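Pentafunctional AROM polypeptide (Schizosaccharomyces pombe, PDB 5SWV) probably catalyses successive steps of the shikimate pathway, with 3-dehydroquinate dehydratase and shikimate dehydrogenase activities in the fragment described here. Local coordinates at residues A[156-161]-A[168-173]; A[386-391]-A[397-402]; A[485-490]-A[495-500]. All coordinates share one frame; numbering follows the deposited sequence.

Contact 1 of 3, residues A[156-161]-A[168-173]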
# COMPACT_ATOMS: atom_id res chain seq x y z
N GLN A 156 11.90 18.03 29.44
CA GLN A 156 11.21 19.33 29.25
C GLN A 156 10.43 19.37 27.95
O GLN A 156 9.31 19.87 27.92
CB GLN A 156 12.20 20.48 29.23
CG GLN A 156 12.77 20.78 30.59
CD GLN A 156 13.88 21.78 30.48
OE1 GLN A 156 15.02 21.42 30.16
NE2 GLN A 156 13.56 23.05 30.69
N LYS A 157 11.05 18.86 26.90
CA LYS A 157 10.40 18.71 25.60
C LYS A 157 9.21 17.75 25.61
O LYS A 157 8.21 18.02 24.95
CB LYS A 157 11.42 18.27 24.54
CG LYS A 157 12.46 19.32 24.20
CD LYS A 157 11.81 20.65 23.86
CE LYS A 157 12.72 21.54 23.05
NZ LYS A 157 13.69 22.22 23.93
N VAL A 158 9.33 16.64 26.32
CA VAL A 158 8.20 15.71 26.43
C VAL A 158 7.04 16.37 27.18
O VAL A 158 5.89 16.22 26.79
CB VAL A 158 8.64 14.37 27.05
CG1 VAL A 158 7.45 13.48 27.43
CG2 VAL A 158 9.54 13.63 26.07
N GLU A 159 7.37 17.14 28.22
CA GLU A 159 6.37 17.84 29.02
C GLU A 159 5.59 18.81 28.15
O GLU A 159 4.36 18.80 28.16
CB GLU A 159 7.01 18.59 30.21
CG GLU A 159 6.03 18.82 31.36
CD GLU A 159 6.31 20.08 32.20
OE1 GLU A 159 7.49 20.51 32.29
OE2 GLU A 159 5.35 20.63 32.80
N LEU A 160 6.30 19.63 27.38
CA LEU A 160 5.67 20.59 26.47
C LEU A 160 4.81 19.89 25.41
O LEU A 160 3.70 20.34 25.11
CB LEU A 160 6.74 21.46 25.78
CG LEU A 160 6.31 22.39 24.63
CD1 LEU A 160 5.18 23.33 25.09
CD2 LEU A 160 7.49 23.18 24.08
N ALA A 161 5.33 18.79 24.88
CA ALA A 161 4.68 18.04 23.80
C ALA A 161 3.42 17.32 24.24
O ALA A 161 2.48 17.18 23.45
CB ALA A 161 5.65 17.03 23.20
N ILE A 168 5.11 11.57 19.47
CA ILE A 168 6.27 12.38 19.84
C ILE A 168 7.47 11.81 19.12
O ILE A 168 7.66 10.61 19.08
CB ILE A 168 6.51 12.41 21.35
CG1 ILE A 168 5.31 13.04 22.06
CG2 ILE A 168 7.77 13.20 21.67
CD1 ILE A 168 5.39 13.07 23.58
N LYS A 169 8.28 12.69 18.54
CA LYS A 169 9.47 12.31 17.81
C LYS A 169 10.66 13.02 18.45
O LYS A 169 10.71 14.24 18.47
CB LYS A 169 9.31 12.70 16.36
CG LYS A 169 10.47 12.33 15.46
CD LYS A 169 10.24 12.93 14.08
CE LYS A 169 11.54 13.31 13.41
NZ LYS A 169 12.02 12.24 12.49
N LEU A 170 11.59 12.24 18.98
CA LEU A 170 12.80 12.78 19.60
C LEU A 170 13.99 12.18 18.89
O LEU A 170 14.09 10.95 18.80
CB LEU A 170 12.86 12.43 21.08
CG LEU A 170 11.66 12.86 21.91
CD1 LEU A 170 11.83 12.38 23.34
CD2 LEU A 170 11.47 14.38 21.88
N VAL A 171 14.88 13.03 18.38
CA VAL A 171 16.04 12.56 17.62
C VAL A 171 17.33 13.18 18.12
O VAL A 171 17.51 14.38 18.02
CB VAL A 171 15.91 12.87 16.13
CG1 VAL A 171 17.09 12.28 15.37
CG2 VAL A 171 14.59 12.33 15.59
N GLY A 172 18.24 12.34 18.62
CA GLY A 172 19.54 12.80 19.08
C GLY A 172 20.57 12.72 17.97
O GLY A 172 20.26 12.27 16.87
N MET A 173 21.78 13.20 18.26
CA MET A 173 22.94 12.95 17.43
C MET A 173 23.85 12.03 18.22
O MET A 173 24.17 12.32 19.38
CB MET A 173 23.66 14.26 17.09
CG MET A 173 24.94 14.10 16.25
SD MET A 173 24.67 13.56 14.54
CE MET A 173 23.94 15.03 13.81
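No flat group takes part where V158 and A161 of the helix meet I168 and L170 of the strand. The touching is done entirely by aliphatic carbons. Beside the contact, K157 makes a cation-pi contact with the ring of W139, on strand 134-140. The setting is the (beta/alpha)8 barrel of type I 3-dehydroquinase. Strand 134-140, helix 152-162 and strand 167-173 form one beta-alpha-beta unit of it. The helix lies back along the strand that follows it, with the axes 9.9 Å apart and their directions 161° apart.

I168 and L170 point to the helix. K169 between them faces the other way, into the barrel, where it meets F201. CD1 anti to CA (chi2 177°) stretches I168 out to the helix, where A161 CB lies 4.0 Å from I168 CD1. V158 reaches the same tip more loosely, with CG1 4.4 Å from I168 CD1. A161 also packs on M137 and L116, so this small side chain sits between two strands and a loop.

No hydrogen bond links the two segments. The backbone of I168 and L170 is instead bonded to I199 of the next strand. The V158 and L170 side chains cross at about a right angle. Their meeting point is V158 CG2, which is 3.8 Å from L170 CD1.

Contact 2 of 3, residues A[386-391]-A[397-402]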
# COMPACT_ATOMS: atom_id res chain seq x y z
N ALA A 386 -15.61 -11.94 -8.16
CA ALA A 386 -14.55 -11.06 -7.68
C ALA A 386 -14.52 -9.77 -8.49
O ALA A 386 -14.34 -8.68 -7.94
CB ALA A 386 -13.22 -11.75 -7.76
N ALA A 387 -14.71 -9.90 -9.80
CA ALA A 387 -14.75 -8.76 -10.70
C ALA A 387 -15.89 -7.78 -10.37
O ALA A 387 -15.69 -6.57 -10.33
CB ALA A 387 -14.85 -9.23 -12.14
N ILE A 388 -17.08 -8.32 -10.11
CA ILE A 388 -18.21 -7.50 -9.68
C ILE A 388 -17.90 -6.80 -8.37
O ILE A 388 -18.00 -5.58 -8.29
CB ILE A 388 -19.50 -8.33 -9.60
CG1 ILE A 388 -19.95 -8.64 -11.02
CG2 ILE A 388 -20.62 -7.58 -8.88
CD1 ILE A 388 -21.03 -9.69 -11.08
N TYR A 389 -17.50 -7.55 -7.34
CA TYR A 389 -17.04 -6.94 -6.08
C TYR A 389 -15.99 -5.83 -6.32
O TYR A 389 -16.14 -4.72 -5.81
CB TYR A 389 -16.49 -8.00 -5.11
CG TYR A 389 -15.87 -7.44 -3.84
CD1 TYR A 389 -16.64 -6.75 -2.92
CD2 TYR A 389 -14.51 -7.62 -3.57
CE1 TYR A 389 -16.08 -6.24 -1.75
CE2 TYR A 389 -13.93 -7.12 -2.41
CZ TYR A 389 -14.71 -6.43 -1.49
OH TYR A 389 -14.13 -5.93 -0.34
N SER A 390 -14.98 -6.13 -7.13
CA SER A 390 -13.92 -5.15 -7.41
C SER A 390 -14.49 -3.90 -8.06
O SER A 390 -14.19 -2.80 -7.64
CB SER A 390 -12.80 -5.76 -8.27
OG SER A 390 -12.13 -6.77 -7.57
N LEU A 391 -15.31 -4.06 -9.09
CA LEU A 391 -15.85 -2.87 -9.78
C LEU A 391 -16.72 -2.06 -8.83
O LEU A 391 -16.61 -0.85 -8.79
CB LEU A 391 -16.60 -3.23 -11.06
CG LEU A 391 -15.70 -3.74 -12.20
CD1 LEU A 391 -16.48 -4.02 -13.46
CD2 LEU A 391 -14.60 -2.74 -12.50
N SER A 397 -21.18 2.68 -10.60
CA SER A 397 -22.62 2.76 -10.23
C SER A 397 -23.55 1.91 -11.10
O SER A 397 -24.67 1.65 -10.69
CB SER A 397 -23.11 4.20 -10.21
OG SER A 397 -22.90 4.78 -11.48
N ARG A 398 -23.10 1.50 -12.29
CA ARG A 398 -23.85 0.51 -13.08
C ARG A 398 -22.89 -0.56 -13.57
O ARG A 398 -22.05 -0.31 -14.41
CB ARG A 398 -24.56 1.17 -14.27
CG ARG A 398 -25.31 2.44 -13.91
CD ARG A 398 -26.33 2.85 -14.94
NE ARG A 398 -27.49 1.97 -14.84
CZ ARG A 398 -28.76 2.30 -15.10
NH1 ARG A 398 -29.71 1.37 -14.95
NH2 ARG A 398 -29.11 3.53 -15.50
N ILE A 399 -23.03 -1.75 -13.01
CA ILE A 399 -22.19 -2.88 -13.33
C ILE A 399 -22.97 -3.79 -14.28
O ILE A 399 -23.83 -4.57 -13.83
CB ILE A 399 -21.77 -3.64 -12.04
CG1 ILE A 399 -21.11 -2.68 -11.04
CG2 ILE A 399 -20.80 -4.76 -12.36
CD1 ILE A 399 -21.00 -3.22 -9.63
N TYR A 400 -22.70 -3.68 -15.58
CA TYR A 400 -23.36 -4.52 -16.59
C TYR A 400 -22.76 -5.92 -16.59
O TYR A 400 -21.54 -6.08 -16.43
CB TYR A 400 -23.32 -3.87 -17.98
CG TYR A 400 -24.25 -2.68 -18.05
CD1 TYR A 400 -23.82 -1.41 -17.67
CD2 TYR A 400 -25.59 -2.83 -18.42
CE1 TYR A 400 -24.68 -0.31 -17.69
CE2 TYR A 400 -26.45 -1.74 -18.44
CZ TYR A 400 -26.00 -0.48 -18.07
OH TYR A 400 -26.85 0.61 -18.08
N LEU A 401 -23.62 -6.93 -16.75
CA LEU A 401 -23.22 -8.33 -16.66
C LEU A 401 -23.71 -9.11 -17.87
O LEU A 401 -24.91 -9.17 -18.13
CB LEU A 401 -23.77 -8.93 -15.39
CG LEU A 401 -23.46 -10.40 -15.11
CD1 LEU A 401 -21.96 -10.69 -15.09
CD2 LEU A 401 -24.08 -10.83 -13.79
N LEU A 402 -22.78 -9.74 -18.59
CA LEU A 402 -23.07 -10.32 -19.89
C LEU A 402 -22.62 -11.77 -19.97
O LEU A 402 -21.47 -12.09 -19.66
CB LEU A 402 -22.36 -9.52 -20.97
CG LEU A 402 -22.47 -10.04 -22.41
CD1 LEU A 402 -23.91 -10.10 -22.91
CD2 LEU A 402 -21.62 -9.18 -23.33
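I388 packs on I399 and L401 in a Rossmann-like domain, the part of shikimate dehydrogenase that typically binds the nicotinamide cofactor. Strand 374-378, helix 382-393 and strand 398-403 make a beta-alpha-beta unit of its parallel sheet. A glycine-rich turn leads from the first strand into the helix.

The apolar contacts come first. The I388 and I399 side chains cross obliquely, with I388 CG1 4.2 Å from I399 CG2. CG1 of I399 is beside its own backbone N (chi1 -55°), and CD1 runs on to the helix backbone, 4.0 Å from I388 O. Further out, the tip of I388 meets L401, with I388 CD1 4.2 Å from L401 CD2. I388 thus bridges two residues of the strand, and it also touches V377, I422 and F416. L391 comes near from the next turn of the helix.

No polar bond crosses the contact. Backbone bonds hold the strand in the sheet: R398 pairs with G375 on one neighbouring strand, I399 with H423 on the other. Y400 faces away from the helix, and its OH is bonded to E434 OE2.

Within the helix, A386 O accepts two bonds. S390 N donates at 2.8 Å to A386 O. S390 OG also donates to A386 O, at 2.9 Å, from 41° above the carbonyl plane.

Contact 3 of 3, residues A[485-490]-A[495-500]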
# COMPACT_ATOMS: atom_id res chain seq x y z
N PRO A 485 -7.86 -12.81 -28.03
CA PRO A 485 -8.85 -12.33 -29.00
C PRO A 485 -9.54 -11.02 -28.62
O PRO A 485 -9.50 -10.06 -29.39
CB PRO A 485 -9.86 -13.48 -29.05
CG PRO A 485 -9.05 -14.70 -28.78
CD PRO A 485 -7.86 -14.29 -27.95
N LEU A 486 -10.14 -10.97 -27.43
CA LEU A 486 -10.92 -9.80 -27.00
C LEU A 486 -10.07 -8.56 -26.78
O LEU A 486 -10.51 -7.45 -27.07
CB LEU A 486 -11.70 -10.08 -25.71
CG LEU A 486 -12.98 -10.91 -25.84
CD1 LEU A 486 -13.62 -11.05 -24.48
CD2 LEU A 486 -13.95 -10.30 -26.83
N MET A 487 -8.87 -8.77 -26.26
CA MET A 487 -7.92 -7.67 -26.08
C MET A 487 -7.69 -6.93 -27.39
O MET A 487 -7.68 -5.70 -27.41
CB MET A 487 -6.59 -8.17 -25.50
CG MET A 487 -6.14 -7.35 -24.30
SD MET A 487 -4.68 -8.00 -23.48
CE MET A 487 -5.26 -9.50 -22.70
N ALA A 488 -7.53 -7.68 -28.48
CA ALA A 488 -7.35 -7.08 -29.82
C ALA A 488 -8.53 -6.19 -30.21
O ALA A 488 -8.33 -5.04 -30.64
CB ALA A 488 -7.11 -8.15 -30.87
N VAL A 489 -9.75 -6.73 -30.05
CA VAL A 489 -10.98 -6.00 -30.36
C VAL A 489 -10.98 -4.69 -29.60
O VAL A 489 -11.26 -3.62 -30.17
CB VAL A 489 -12.25 -6.80 -29.99
CG1 VAL A 489 -13.50 -5.92 -30.08
CG2 VAL A 489 -12.41 -8.04 -30.86
N ALA A 490 -10.65 -4.80 -28.31
CA ALA A 490 -10.67 -3.68 -27.39
C ALA A 490 -9.61 -2.67 -27.75
O ALA A 490 -9.88 -1.47 -27.79
CB ALA A 490 -10.47 -4.18 -25.96
N TRP A 495 -8.88 1.14 -26.24
CA TRP A 495 -8.91 0.91 -24.80
C TRP A 495 -7.49 0.79 -24.30
O TRP A 495 -6.61 0.30 -25.01
CB TRP A 495 -9.69 -0.35 -24.44
CG TRP A 495 -11.18 -0.21 -24.52
CD1 TRP A 495 -11.95 -0.29 -25.63
CD2 TRP A 495 -12.08 0.00 -23.42
NE1 TRP A 495 -13.28 -0.13 -25.30
CE2 TRP A 495 -13.38 0.04 -23.95
CE3 TRP A 495 -11.90 0.15 -22.05
CZ2 TRP A 495 -14.51 0.25 -23.15
CZ3 TRP A 495 -13.02 0.35 -21.24
CH2 TRP A 495 -14.32 0.40 -21.81
N LYS A 496 -7.28 1.25 -23.06
CA LYS A 496 -6.07 0.99 -22.29
C LYS A 496 -6.23 -0.45 -21.80
O LYS A 496 -7.18 -0.74 -21.10
CB LYS A 496 -5.98 1.98 -21.12
CG LYS A 496 -4.59 2.34 -20.59
CD LYS A 496 -4.66 3.67 -19.82
CE LYS A 496 -3.29 4.25 -19.42
NZ LYS A 496 -2.84 3.86 -18.05
N CYS A 497 -5.34 -1.36 -22.21
CA CYS A 497 -5.54 -2.80 -21.96
C CYS A 497 -4.55 -3.39 -20.97
O CYS A 497 -3.38 -3.03 -20.97
CB CYS A 497 -5.42 -3.59 -23.26
SG CYS A 497 -6.73 -3.20 -24.42
N CYS A 498 -5.06 -4.32 -20.15
CA CYS A 498 -4.27 -5.08 -19.19
C CYS A 498 -4.54 -6.55 -19.35
O CYS A 498 -5.65 -6.94 -19.72
CB CYS A 498 -4.64 -4.69 -17.77
SG CYS A 498 -4.50 -2.93 -17.47
N ASN A 499 -3.54 -7.37 -19.03
CA ASN A 499 -3.65 -8.82 -19.20
C ASN A 499 -3.68 -9.55 -17.88
O ASN A 499 -3.39 -8.97 -16.83
CB ASN A 499 -2.55 -9.36 -20.14
CG ASN A 499 -1.15 -9.36 -19.52
OD1 ASN A 499 -0.88 -8.79 -18.45
ND2 ASN A 499 -0.24 -10.00 -20.23
N GLY A 500 -4.01 -10.83 -17.94
CA GLY A 500 -4.22 -11.66 -16.76
C GLY A 500 -2.95 -11.97 -16.00
O GLY A 500 -2.99 -12.30 -14.83
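M487 lies against C497 and N499, and its side chain runs along the backbone of the last strand of the sheet. CB does not aim straight at that strand; the rest of the chain brings the contact. CG packs on C497, with M487 CG 4.0 Å from C497 CB. SD comes next, with M487 SD 4.0 Å from C498 O. The chain then bends (chi3 -70°) and sets the methyl against the following residue, with M487 CE 3.7 Å from N499 CB.

A490 holds the other end. W495 N donates to A490 O at 3.2 Å, nearly straight at the hydrogen (164°) but 38° above the carbonyl plane. The same oxygen sits at the edge of the indole, near its plane. A490 CB packs beside C497, 4.2 Å from C497 SG. The indole NE1 is bonded to L465 O.

N499 OD1 is bonded to E502 N, and so N499 caps helix 500-516. In this Rossmann-like domain the contact closes the beta-alpha-beta unit of strand 472-476, helix 485-492 and strand 496-498. One backbone bond ties the helix to the start of segment 495-500. The rest is apolar and sulfur contact with no ion pair, which probably depends on close fit more than on polar bonds.

From the N terminus, contact 1 comes first. It closes the short turn between helix 152-162 and strand 167-173 in the dehydroquinase barrel. The chain then completes the barrel and passes through the mixed sheet of the shikimate dehydrogenase part. Contact 2 closes the turn from helix 382-393 to strand 398-403, and contact 3 does the same from helix 485-492 to strand 496-498. All three are in series; none nests or crosses. Contacts 2 and 3 tie helices to one six-stranded parallel sheet, contact 3 at an outermost strand, and their centres are about 17 Å apart. Contact 1 belongs to another domain, with its centre about 51 Å from that of contact 2.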